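Local atomic coordinates of immunoreactive 84kD antigen PG93 (Porphyromonas gingivalis, PDB entry 5M11), a protein that acts as an essential surface component of the type-IX secretion system, binds zinc and calcium ions, and is built largely from beta-propeller blades. Residues T151-L156 with V196-I201; K155-L161 with I171-T175; Q168-G172 with A183-L189; E204-F208 with V217-F223. Residue numbers count along the deposited sequence, not the author numbering.

All four contacts sit on two consecutive four-stranded blades of a beta-propeller, with centres 11 to 15 Å apart. Interactions 2 and 3 belong to the earlier blade (strands 150-155, 160-165, 168-173 and 185-187) and share I171 and G172 of strand 168-173; both lie within the loop interaction 1 closes. Interaction 4 follows in the later blade, on strands 205-210 and 214-219. Interaction 1 joins the blades through their first strands, while 2, 3 and 4 are in-blade antiparallel pairings. L169 and L189 pack on F208, and L156 on F223. The contacts hold each blade together and pack it on the next, away from the metal sites, although the E174 side chain lies about 12 Å from a bound zinc.

Interaction 1 (T151-L156 with V196-I201); sequences TDVAKL and VTGLGI
L199 lays its side chain over A154, with CD1 of L199 3.5 Å from CB of A154, where the first strands of two successive beta-propeller blades run side by side. Strands 151-155 and 196-201 are nearly parallel (12° between their directions), and their axes come within 6.4 Å, too far for backbone pairing. The CA atoms match T151 to T197 at 7.0 Å, D152 to G198 at 6.0 Å and A154 to G200 at 6.0 Å. Both chains are extended except at T151 (-60/-43) and T197 (-99/-20), the first residues of two classic beta bulges: T151 and D152 together face L164, and T197 and G198 together face L209.

With chi1 at -144°, D152 reaches across, and its OD2 accepts a hydrogen bond from N of L199 at 2.8 Å (160° at the hydrogen). Its OD1 takes N of V153 at 2.8 Å and also forms a salt bridge to R114 of the preceding blade, so a single carboxylate ties three blades together. CA of G198 comes within 3.1 Å of OD2 of D152.

Further along, CD1 of I201 touches CB of A154 at 3.6 Å, O of K155 at 3.4 Å and CD2 of L156 at 3.8 Å. Between the strands, one water donates to O of V153 at 2.7 Å and to O of L199 at 2.8 Å.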
loop_
_atom_site.group_PDB
_atom_site.type_symbol
_atom_site.label_atom_id
_atom_site.label_comp_id
_atom_site.label_asym_id
_atom_site.label_seq_id
_atom_site.Cartn_x
_atom_site.Cartn_y
_atom_site.Cartn_z
ATOM N N THR A 151 10.099 -24.388 14.806
ATOM C CA THR A 151 10.319 -24.690 13.399
ATOM C C THR A 151 9.104 -25.398 12.720
ATOM O O THR A 151 8.781 -25.037 11.584
ATOM C CB THR A 151 11.611 -25.493 13.322
ATOM O OG1 THR A 151 12.661 -24.635 13.779
ATOM C CG2 THR A 151 11.916 -26.016 11.934
ATOM N N ASP A 152 8.450 -26.379 13.370
ATOM C CA ASP A 152 7.334 -27.102 12.747
ATOM C C ASP A 152 6.471 -27.843 13.779
ATOM O O ASP A 152 6.890 -27.995 14.927
ATOM C CB ASP A 152 7.865 -28.116 11.704
ATOM C CG ASP A 152 6.978 -28.279 10.477
ATOM O OD1 ASP A 152 5.734 -28.185 10.615
ATOM O OD2 ASP A 152 7.516 -28.541 9.393
ATOM N N VAL A 153 5.276 -28.298 13.370
ATOM C CA VAL A 153 4.385 -29.021 14.253
ATOM C C VAL A 153 3.675 -30.166 13.466
ATOM O O VAL A 153 3.470 -30.079 12.240
ATOM C CB VAL A 153 3.386 -28.079 15.019
ATOM C CG1 VAL A 153 2.400 -27.354 14.095
ATOM C CG2 VAL A 153 2.661 -28.804 16.162
ATOM N N ALA A 154 3.364 -31.259 14.189
ATOM C CA ALA A 154 2.680 -32.412 13.653
ATOM C C ALA A 154 1.819 -33.079 14.752
ATOM O O ALA A 154 2.221 -33.176 15.907
ATOM C CB ALA A 154 3.673 -33.395 13.065
ATOM N N LYS A 155 0.617 -33.504 14.383
ATOM C CA LYS A 155 -0.282 -34.139 15.307
ATOM C C LYS A 155 -0.288 -35.626 14.997
ATOM O O LYS A 155 -0.339 -36.026 13.832
ATOM C CB LYS A 155 -1.676 -33.480 15.184
ATOM C CG LYS A 155 -2.757 -33.984 16.112
ATOM C CD LYS A 155 -2.618 -33.547 17.556
ATOM C CE LYS A 155 -3.869 -33.900 18.334
ATOM N NZ LYS A 155 -4.043 -35.370 18.499
ATOM N N LEU A 156 -0.236 -36.437 16.041
ATOM C CA LEU A 156 -0.229 -37.885 15.945
ATOM C C LEU A 156 -1.455 -38.539 16.643
ATOM O O LEU A 156 -2.370 -37.879 17.140
ATOM C CB LEU A 156 1.072 -38.410 16.592
ATOM C CG LEU A 156 2.371 -38.133 15.872
ATOM C CD1 LEU A 156 3.505 -38.062 16.853
ATOM C CD2 LEU A 156 2.682 -39.231 14.899
ATOM N N VAL A 196 16.770 -30.522 10.066
ATOM C CA VAL A 196 15.374 -30.698 9.654
ATOM C C VAL A 196 14.727 -29.326 9.525
ATOM O O VAL A 196 14.704 -28.576 10.503
ATOM C CB VAL A 196 14.546 -31.644 10.573
ATOM C CG1 VAL A 196 13.099 -31.756 10.093
ATOM C CG2 VAL A 196 15.180 -33.028 10.696
ATOM N N THR A 197 14.232 -29.001 8.308
ATOM C CA THR A 197 13.575 -27.737 7.974
ATOM C C THR A 197 12.057 -27.874 8.005
ATOM O O THR A 197 11.333 -26.870 8.097
ATOM C CB THR A 197 14.003 -27.241 6.605
ATOM O OG1 THR A 197 13.522 -28.143 5.628
ATOM C CG2 THR A 197 15.480 -27.044 6.479
ATOM N N GLY A 198 11.584 -29.110 7.896
ATOM C CA GLY A 198 10.161 -29.385 7.929
ATOM C C GLY A 198 9.803 -30.815 8.218
ATOM O O GLY A 198 10.595 -31.710 7.971
ATOM N N LEU A 199 8.591 -31.037 8.712
ATOM C CA LEU A 199 8.075 -32.376 8.967
ATOM C C LEU A 199 6.546 -32.414 8.755
ATOM O O LEU A 199 5.874 -31.399 8.921
ATOM C CB LEU A 199 8.480 -32.969 10.349
ATOM C CG LEU A 199 8.272 -32.157 11.605
ATOM C CD1 LEU A 199 6.894 -32.275 12.096
ATOM C CD2 LEU A 199 9.173 -32.654 12.703
ATOM N N GLY A 200 6.037 -33.584 8.382
ATOM C CA GLY A 200 4.625 -33.790 8.159
ATOM C C GLY A 200 4.313 -35.257 8.180
ATOM O O GLY A 200 5.193 -36.063 7.908
ATOM N N ILE A 201 3.067 -35.603 8.516
ATOM C CA ILE A 201 2.506 -36.949 8.592
ATOM C C ILE A 201 1.799 -37.292 7.299
ATOM O O ILE A 201 1.107 -36.460 6.724
ATOM C CB ILE A 201 1.558 -37.023 9.810
ATOM C CG1 ILE A 201 2.278 -37.625 11.006
ATOM C CG2 ILE A 201 0.301 -37.775 9.534
ATOM C CD1 ILE A 201 2.535 -36.686 12.061
HETATM O O HOH W 1 3.160 -31.134 9.729
#

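Interaction 2 (K155-L161 with I171-T175); sequences KLDNDRL and IGKET
K155 leaves the first strand of the blade with chi1 t and chi2 p, and the methylene CE of K155 lies 3.2 Å from OE1 of E174. L156 follows, its CD1 3.7 Å from CD1 of I171; its backbone N bonds to O of R160 at 2.9 Å.

From D157 to R160 the chain makes a type I' beta turn. N158 (50/58) and D159 (47/29) both adopt left-handed helical angles, and N of R160 reaches O of D157 at 3.3 Å. O of N158 meets CE of K173 at 3.2 Å, and O of D159 accepts N of E174 at 2.7 Å in a straight bond.

R160 then enters the second strand, opposite K173 in an antiparallel non-hydrogen-bonded pair (CA-CA 4.4 Å). L161 pairs with G172 in a hydrogen-bonded pair (CA-CA 5.2 Å): N of L161 to O of G172 is 2.7 Å, N of G172 to O of L161 2.9 Å. These pairings form the open end of the hairpin between strands 160-165 and 168-173 of a propeller blade.

The ion pair of NZ of K155 with OD1 of D159, 3.9 Å, is long and lies within 155-161. Across the contact NZ of K155 is 4.3 Å from OE1 of E174, beyond a salt bridge, and that oxygen bonds to Y123. All hydrogen bonds joining the segments are main-chain to main-chain.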
loop_
_atom_site.group_PDB
_atom_site.type_symbol
_atom_site.label_atom_id
_atom_site.label_comp_id
_atom_site.label_asym_id
_atom_site.label_seq_id
_atom_site.Cartn_x
_atom_site.Cartn_y
_atom_site.Cartn_z
ATOM N N LYS A 155 0.617 -33.504 14.383
ATOM C CA LYS A 155 -0.282 -34.139 15.307
ATOM C C LYS A 155 -0.288 -35.626 14.997
ATOM O O LYS A 155 -0.339 -36.026 13.832
ATOM C CB LYS A 155 -1.676 -33.480 15.184
ATOM C CG LYS A 155 -2.757 -33.984 16.112
ATOM C CD LYS A 155 -2.618 -33.547 17.556
ATOM C CE LYS A 155 -3.869 -33.900 18.334
ATOM N NZ LYS A 155 -4.043 -35.370 18.499
ATOM N N LEU A 156 -0.236 -36.437 16.041
ATOM C CA LEU A 156 -0.229 -37.885 15.945
ATOM C C LEU A 156 -1.455 -38.539 16.643
ATOM O O LEU A 156 -2.370 -37.879 17.140
ATOM C CB LEU A 156 1.072 -38.410 16.592
ATOM C CG LEU A 156 2.371 -38.133 15.872
ATOM C CD1 LEU A 156 3.505 -38.062 16.853
ATOM C CD2 LEU A 156 2.682 -39.231 14.899
ATOM N N ASP A 157 -1.426 -39.867 16.678
ATOM C CA ASP A 157 -2.368 -40.733 17.360
ATOM C C ASP A 157 -2.358 -40.480 18.866
ATOM O O ASP A 157 -1.347 -40.040 19.412
ATOM C CB ASP A 157 -1.955 -42.201 17.107
ATOM C CG ASP A 157 -2.341 -42.749 15.751
ATOM O OD1 ASP A 157 -3.418 -42.350 15.237
ATOM O OD2 ASP A 157 -1.614 -43.651 15.242
ATOM N N ASN A 158 -3.475 -40.810 19.534
ATOM C CA ASN A 158 -3.642 -40.758 20.988
ATOM C C ASN A 158 -3.204 -39.400 21.582
ATOM O O ASN A 158 -2.317 -39.340 22.445
ATOM C CB ASN A 158 -2.893 -41.937 21.666
ATOM C CG ASN A 158 -3.034 -43.260 20.937
ATOM O OD1 ASN A 158 -2.048 -43.810 20.416
ATOM N ND2 ASN A 158 -4.270 -43.782 20.853
ATOM N N ASP A 159 -3.841 -38.321 21.082
ATOM C CA ASP A 159 -3.666 -36.932 21.497
ATOM C C ASP A 159 -2.168 -36.490 21.630
ATOM O O ASP A 159 -1.866 -35.596 22.437
ATOM C CB ASP A 159 -4.429 -36.688 22.829
ATOM C CG ASP A 159 -5.809 -36.028 22.687
ATOM O OD1 ASP A 159 -5.947 -35.087 21.849
ATOM O OD2 ASP A 159 -6.737 -36.408 23.460
ATOM N N ARG A 160 -1.249 -37.101 20.846
ATOM C CA ARG A 160 0.175 -36.767 20.901
ATOM C C ARG A 160 0.517 -35.655 19.916
ATOM O O ARG A 160 -0.004 -35.614 18.799
ATOM C CB ARG A 160 1.041 -37.980 20.639
ATOM C CG ARG A 160 1.231 -38.878 21.852
ATOM C CD ARG A 160 1.098 -40.354 21.485
ATOM N NE ARG A 160 1.604 -40.635 20.138
ATOM C CZ ARG A 160 1.252 -41.680 19.399
ATOM N NH1 ARG A 160 0.372 -42.559 19.862
ATOM N NH2 ARG A 160 1.763 -41.846 18.189
ATOM N N LEU A 161 1.371 -34.745 20.344
ATOM C CA LEU A 161 1.761 -33.590 19.583
ATOM C C LEU A 161 3.274 -33.591 19.411
ATOM O O LEU A 161 4.027 -33.880 20.351
ATOM C CB LEU A 161 1.271 -32.378 20.375
ATOM C CG LEU A 161 1.043 -31.061 19.666
ATOM C CD1 LEU A 161 -0.098 -31.169 18.684
ATOM C CD2 LEU A 161 0.718 -29.986 20.698
ATOM N N ILE A 171 7.914 -34.730 21.893
ATOM C CA ILE A 171 6.589 -35.369 21.865
ATOM C C ILE A 171 5.878 -35.046 23.183
ATOM O O ILE A 171 6.513 -35.046 24.245
ATOM C CB ILE A 171 6.630 -36.881 21.581
ATOM C CG1 ILE A 171 5.233 -37.444 21.300
ATOM C CG2 ILE A 171 7.361 -37.668 22.668
ATOM C CD1 ILE A 171 5.207 -38.497 20.162
ATOM N N GLY A 172 4.595 -34.730 23.107
ATOM C CA GLY A 172 3.832 -34.425 24.301
ATOM C C GLY A 172 2.380 -34.759 24.127
ATOM O O GLY A 172 1.871 -34.638 23.010
ATOM N N LYS A 173 1.697 -35.170 25.219
ATOM C CA LYS A 173 0.267 -35.500 25.155
ATOM C C LYS A 173 -0.531 -34.286 25.479
ATOM O O LYS A 173 -0.327 -33.666 26.523
ATOM C CB LYS A 173 -0.129 -36.675 26.069
ATOM C CG LYS A 173 0.266 -38.010 25.451
ATOM C CD LYS A 173 -0.807 -39.083 25.586
ATOM C CE LYS A 173 -0.444 -40.352 24.835
ATOM N NZ LYS A 173 0.868 -40.922 25.239
ATOM N N GLU A 174 -1.481 -33.961 24.596
ATOM C CA GLU A 174 -2.326 -32.778 24.733
ATOM C C GLU A 174 -3.098 -32.761 26.045
ATOM O O GLU A 174 -3.324 -31.670 26.602
ATOM C CB GLU A 174 -3.238 -32.658 23.545
ATOM C CG GLU A 174 -2.453 -32.117 22.370
ATOM C CD GLU A 174 -3.221 -31.141 21.521
ATOM O OE1 GLU A 174 -3.957 -31.619 20.633
ATOM O OE2 GLU A 174 -3.137 -29.917 21.775
ATOM N N THR A 175 -3.367 -33.955 26.609
ATOM C CA THR A 175 -4.062 -34.066 27.887
ATOM C C THR A 175 -3.139 -33.636 29.086
ATOM O O THR A 175 -3.648 -33.443 30.200
ATOM C CB THR A 175 -4.677 -35.465 28.075
ATOM O OG1 THR A 175 -3.652 -36.429 28.357
ATOM C CG2 THR A 175 -5.570 -35.883 26.891
#

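Interaction 3 (Q168-G172 with A183-L189); sequences QLFIG and AWTALSL
The indole of W184 lies against the bare backbone of G172, with CE3 of W184 3.5 Å from N of G172; a CB at that position would stand only 2.9 Å from CE3. CE3 of W184 also meets F170, 3.7 Å from CB of F170, and W184 NE1 bonds to O of L178. On the face carrying F170 and A186, the F170 ring, at chi1 m, runs out beside the small A186, with CE1 of F170 3.7 Å from CB of A186.

L169, I171, T185 and L187 fill the opposite face. CG2 of I171 rests against both CB of T185 at 3.8 Å and CD2 of L187 at 4.0 Å, while CD2 of L169 touches both CD1 of L187 at 4.0 Å and CD2 of L189 at 3.8 Å.

The backbones are extended and antiparallel but strongly twisted, 137° between directions with axes 4.5 Å apart. F170 and A186 form a non-hydrogen-bonded pair (CA-CA 4.5 Å), and I171 and T185 a hydrogen-bonded pair (5.2 Å): N of I171 to O of T185 is 2.9 Å, N of T185 to O of I171 2.8 Å. N of L187 adds a bond to O of L169 at 2.7 Å.

Strand 185-187 is the fourth strand, at the outer edge of its blade. Strand 168-173 pairs on its other side with strand 160-165, and L169 and L189 pack on F208 of the next blade.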
loop_
_atom_site.group_PDB
_atom_site.type_symbol
_atom_site.label_atom_id
_atom_site.label_comp_id
_atom_site.label_asym_id
_atom_site.label_seq_id
_atom_site.Cartn_x
_atom_site.Cartn_y
_atom_site.Cartn_z
ATOM N N GLN A 168 15.615 -29.862 17.988
ATOM C CA GLN A 168 15.202 -30.971 18.816
ATOM C C GLN A 168 13.769 -31.381 18.508
ATOM O O GLN A 168 12.896 -30.528 18.323
ATOM C CB GLN A 168 15.315 -30.572 20.280
ATOM C CG GLN A 168 16.625 -30.940 20.924
ATOM C CD GLN A 168 16.638 -30.561 22.383
ATOM O OE1 GLN A 168 16.114 -29.517 22.796
ATOM N NE2 GLN A 168 17.280 -31.385 23.194
ATOM N N LEU A 169 13.506 -32.675 18.496
ATOM C CA LEU A 169 12.137 -33.098 18.297
ATOM C C LEU A 169 11.522 -33.474 19.667
ATOM O O LEU A 169 12.100 -34.285 20.398
ATOM C CB LEU A 169 12.071 -34.257 17.291
ATOM C CG LEU A 169 10.685 -34.681 16.845
ATOM C CD1 LEU A 169 9.983 -33.563 16.103
ATOM C CD2 LEU A 169 10.747 -35.925 15.986
ATOM N N PHE A 170 10.375 -32.849 20.030
ATOM C CA PHE A 170 9.671 -33.140 21.289
ATOM C C PHE A 170 8.324 -33.775 21.026
ATOM O O PHE A 170 7.682 -33.424 20.038
ATOM C CB PHE A 170 9.471 -31.873 22.139
ATOM C CG PHE A 170 10.746 -31.179 22.529
ATOM C CD1 PHE A 170 11.486 -31.613 23.616
ATOM C CD2 PHE A 170 11.220 -30.095 21.792
ATOM C CE1 PHE A 170 12.672 -30.971 23.972
ATOM C CE2 PHE A 170 12.404 -29.451 22.150
ATOM C CZ PHE A 170 13.117 -29.883 23.244
ATOM N N ILE A 171 7.914 -34.730 21.893
ATOM C CA ILE A 171 6.589 -35.369 21.865
ATOM C C ILE A 171 5.878 -35.046 23.183
ATOM O O ILE A 171 6.513 -35.046 24.245
ATOM C CB ILE A 171 6.630 -36.881 21.581
ATOM C CG1 ILE A 171 5.233 -37.444 21.300
ATOM C CG2 ILE A 171 7.361 -37.668 22.668
ATOM C CD1 ILE A 171 5.207 -38.497 20.162
ATOM N N GLY A 172 4.595 -34.730 23.107
ATOM C CA GLY A 172 3.832 -34.425 24.301
ATOM C C GLY A 172 2.380 -34.759 24.127
ATOM O O GLY A 172 1.871 -34.638 23.010
ATOM N N ALA A 183 6.591 -31.607 30.698
ATOM C CA ALA A 183 5.526 -32.435 30.119
ATOM C C ALA A 183 5.885 -33.003 28.739
ATOM O O ALA A 183 5.260 -33.967 28.290
ATOM C CB ALA A 183 4.247 -31.645 30.032
ATOM N N TRP A 184 6.866 -32.399 28.057
ATOM C CA TRP A 184 7.346 -32.868 26.752
ATOM C C TRP A 184 8.524 -33.824 26.942
ATOM O O TRP A 184 9.285 -33.686 27.897
ATOM C CB TRP A 184 7.781 -31.696 25.869
ATOM C CG TRP A 184 6.697 -30.726 25.519
ATOM C CD1 TRP A 184 6.327 -29.618 26.227
ATOM C CD2 TRP A 184 5.973 -30.670 24.282
ATOM N NE1 TRP A 184 5.358 -28.919 25.539
ATOM C CE2 TRP A 184 5.123 -29.545 24.343
ATOM C CE3 TRP A 184 5.918 -31.500 23.150
ATOM C CZ2 TRP A 184 4.226 -29.234 23.324
ATOM C CZ3 TRP A 184 5.037 -31.183 22.136
ATOM C CH2 TRP A 184 4.198 -30.065 22.231
ATOM N N THR A 185 8.684 -34.768 26.004
ATOM C CA THR A 185 9.768 -35.754 25.962
ATOM C C THR A 185 10.610 -35.523 24.716
ATOM O O THR A 185 10.077 -35.619 23.593
ATOM C CB THR A 185 9.197 -37.191 25.954
ATOM O OG1 THR A 185 8.103 -37.301 26.869
ATOM C CG2 THR A 185 10.263 -38.262 26.224
ATOM N N ALA A 186 11.912 -35.232 24.905
ATOM C CA ALA A 186 12.844 -35.039 23.792
ATOM C C ALA A 186 13.146 -36.393 23.127
ATOM O O ALA A 186 13.437 -37.365 23.816
ATOM C CB ALA A 186 14.116 -34.370 24.282
ATOM N N LEU A 187 13.012 -36.469 21.797
ATOM C CA LEU A 187 13.196 -37.690 20.993
ATOM C C LEU A 187 14.550 -37.771 20.266
ATOM O O LEU A 187 14.846 -36.926 19.406
ATOM C CB LEU A 187 12.085 -37.779 19.935
ATOM C CG LEU A 187 10.683 -38.055 20.408
ATOM C CD1 LEU A 187 9.701 -37.954 19.231
ATOM C CD2 LEU A 187 10.594 -39.421 21.092
ATOM N N SER A 188 15.333 -38.824 20.567
ATOM C CA SER A 188 16.616 -39.090 19.907
ATOM C C SER A 188 16.385 -39.988 18.701
ATOM O O SER A 188 16.086 -41.174 18.861
ATOM C CB SER A 188 17.612 -39.720 20.870
ATOM O OG SER A 188 18.353 -38.698 21.514
ATOM N N LEU A 189 16.449 -39.408 17.496
ATOM C CA LEU A 189 16.196 -40.133 16.247
ATOM C C LEU A 189 17.461 -40.229 15.396
ATOM O O LEU A 189 18.272 -39.303 15.360
ATOM C CB LEU A 189 15.063 -39.439 15.456
ATOM C CG LEU A 189 13.646 -39.998 15.562
ATOM C CD1 LEU A 189 13.255 -40.404 17.001
ATOM C CD2 LEU A 189 12.647 -39.030 15.016
#

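Interaction 4 (E204-F208 with V217-F223); sequences EDICF and VAANQSF
N of N220 donates to O of E204 at 2.8 Å and almost in line (176°), at the open end of the antiparallel hairpin formed by the second and third strands of a propeller blade. Two more backbone bonds follow: N of I206 to O of A218 at 2.9 Å, and N of A218 to O of I206 at 3.0 Å, making I206 and A218 a hydrogen-bonded pair. D205 with A219 (CA-CA 4.4 Å) and C207 with V217 (4.5 Å) are the non-hydrogen-bonded pairs on either side. The strand axes cross at 157° and approach to 4.6 Å.

OD1 of D205 is held by a salt bridge to R259 of the following blade. On the face of C207 and V217, CG2 of V217 packs against SG of C207 at 3.7 Å, and also meets CB of D205 at 3.8 Å.

Past A219 the chain curls back: O of A219 accepts N of S222 at 2.9 Å and N of F223 at 2.7 Å, and F223 itself takes left-handed helical angles (60/28). Its ring returns to the I206 face, beside F208, whose CE2 lies 4.2 Å from CB of A218. In a CH-pi contact, CG2 of I206 sits 4.0 Å from the F223 ring centroid, 16° off the normal.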
loop_
_atom_site.group_PDB
_atom_site.type_symbol
_atom_site.label_atom_id
_atom_site.label_comp_id
_atom_site.label_asym_id
_atom_site.label_seq_id
_atom_site.Cartn_x
_atom_site.Cartn_y
_atom_site.Cartn_z
ATOM N N GLU A 204 0.415 -43.727 7.867
ATOM C CA GLU A 204 1.058 -44.268 9.067
ATOM C C GLU A 204 2.572 -43.871 9.162
ATOM O O GLU A 204 3.316 -44.494 9.915
ATOM C CB GLU A 204 0.867 -45.788 9.145
ATOM C CG GLU A 204 -0.596 -46.205 9.199
ATOM C CD GLU A 204 -1.437 -45.772 10.390
ATOM O OE1 GLU A 204 -0.884 -45.628 11.507
ATOM O OE2 GLU A 204 -2.671 -45.640 10.213
ATOM N N ASP A 205 3.013 -42.825 8.440
ATOM C CA ASP A 205 4.404 -42.385 8.476
ATOM C C ASP A 205 4.516 -40.887 8.749
ATOM O O ASP A 205 3.571 -40.131 8.533
ATOM C CB ASP A 205 5.146 -42.710 7.160
ATOM C CG ASP A 205 4.910 -44.083 6.586
ATOM O OD1 ASP A 205 5.339 -45.074 7.218
ATOM O OD2 ASP A 205 4.308 -44.170 5.490
ATOM N N ILE A 206 5.701 -40.475 9.187
ATOM C CA ILE A 206 6.110 -39.103 9.458
ATOM C C ILE A 206 7.329 -38.844 8.565
ATOM O O ILE A 206 8.261 -39.646 8.582
ATOM C CB ILE A 206 6.365 -38.846 10.992
ATOM C CG1 ILE A 206 7.146 -37.559 11.260
ATOM C CG2 ILE A 206 7.012 -40.008 11.736
ATOM C CD1 ILE A 206 6.280 -36.391 11.577
ATOM N N CYS A 207 7.306 -37.787 7.745
ATOM C CA CYS A 207 8.449 -37.462 6.878
ATOM C C CYS A 207 9.191 -36.236 7.379
ATOM O O CYS A 207 8.560 -35.242 7.784
ATOM C CB CYS A 207 8.043 -37.288 5.418
ATOM S SG CYS A 207 7.366 -38.782 4.655
ATOM N N PHE A 208 10.537 -36.321 7.308
ATOM C CA PHE A 208 11.473 -35.292 7.738
ATOM C C PHE A 208 12.332 -34.814 6.598
ATOM O O PHE A 208 13.155 -35.564 6.075
ATOM C CB PHE A 208 12.383 -35.784 8.864
ATOM C CG PHE A 208 11.708 -36.417 10.051
ATOM C CD1 PHE A 208 11.371 -35.657 11.162
ATOM C CD2 PHE A 208 11.521 -37.793 10.111
ATOM C CE1 PHE A 208 10.821 -36.249 12.296
ATOM C CE2 PHE A 208 10.977 -38.389 11.252
ATOM C CZ PHE A 208 10.631 -37.612 12.340
ATOM N N VAL A 217 11.865 -40.952 6.086
ATOM C CA VAL A 217 10.526 -41.453 6.364
ATOM C C VAL A 217 10.603 -42.382 7.590
ATOM O O VAL A 217 11.597 -43.104 7.780
ATOM C CB VAL A 217 9.885 -42.120 5.111
ATOM C CG1 VAL A 217 10.508 -43.487 4.804
ATOM C CG2 VAL A 217 8.377 -42.243 5.267
ATOM N N ALA A 218 9.577 -42.337 8.434
ATOM C CA ALA A 218 9.559 -43.194 9.606
ATOM C C ALA A 218 8.131 -43.647 9.942
ATOM O O ALA A 218 7.225 -42.836 9.937
ATOM C CB ALA A 218 10.185 -42.459 10.788
ATOM N N ALA A 219 7.925 -44.939 10.214
ATOM C CA ALA A 219 6.622 -45.455 10.631
ATOM C C ALA A 219 6.281 -44.779 11.953
ATOM O O ALA A 219 7.138 -44.753 12.848
ATOM C CB ALA A 219 6.690 -46.966 10.791
ATOM N N ASN A 220 5.079 -44.172 12.059
ATOM C CA ASN A 220 4.646 -43.418 13.243
ATOM C C ASN A 220 4.624 -44.290 14.529
ATOM O O ASN A 220 4.689 -43.762 15.634
ATOM C CB ASN A 220 3.282 -42.742 12.997
ATOM C CG ASN A 220 2.087 -43.652 12.808
ATOM O OD1 ASN A 220 2.187 -44.809 12.393
ATOM N ND2 ASN A 220 0.906 -43.129 13.091
ATOM N N GLN A 221 4.596 -45.604 14.379
ATOM C CA GLN A 221 4.598 -46.532 15.503
ATOM C C GLN A 221 6.043 -46.903 15.962
ATOM O O GLN A 221 6.199 -47.623 16.943
ATOM C CB GLN A 221 3.777 -47.799 15.161
ATOM C CG GLN A 221 3.923 -48.365 13.721
ATOM C CD GLN A 221 2.936 -47.813 12.687
ATOM O OE1 GLN A 221 3.313 -47.478 11.552
ATOM N NE2 GLN A 221 1.649 -47.713 13.036
ATOM N N SER A 222 7.085 -46.401 15.279
ATOM C CA SER A 222 8.473 -46.740 15.624
ATOM C C SER A 222 9.424 -45.526 15.575
ATOM O O SER A 222 10.362 -45.476 16.363
ATOM C CB SER A 222 9.009 -47.848 14.714
ATOM O OG SER A 222 9.550 -47.374 13.485
ATOM N N PHE A 223 9.205 -44.579 14.641
ATOM C CA PHE A 223 10.044 -43.401 14.454
ATOM C C PHE A 223 11.534 -43.774 14.111
ATOM O O PHE A 223 12.440 -43.002 14.426
ATOM C CB PHE A 223 9.967 -42.491 15.687
ATOM C CG PHE A 223 8.822 -41.516 15.674
ATOM C CD1 PHE A 223 7.511 -41.954 15.830
ATOM C CD2 PHE A 223 9.053 -40.150 15.554
ATOM C CE1 PHE A 223 6.452 -41.048 15.797
ATOM C CE2 PHE A 223 7.990 -39.245 15.530
ATOM C CZ PHE A 223 6.700 -39.702 15.642
#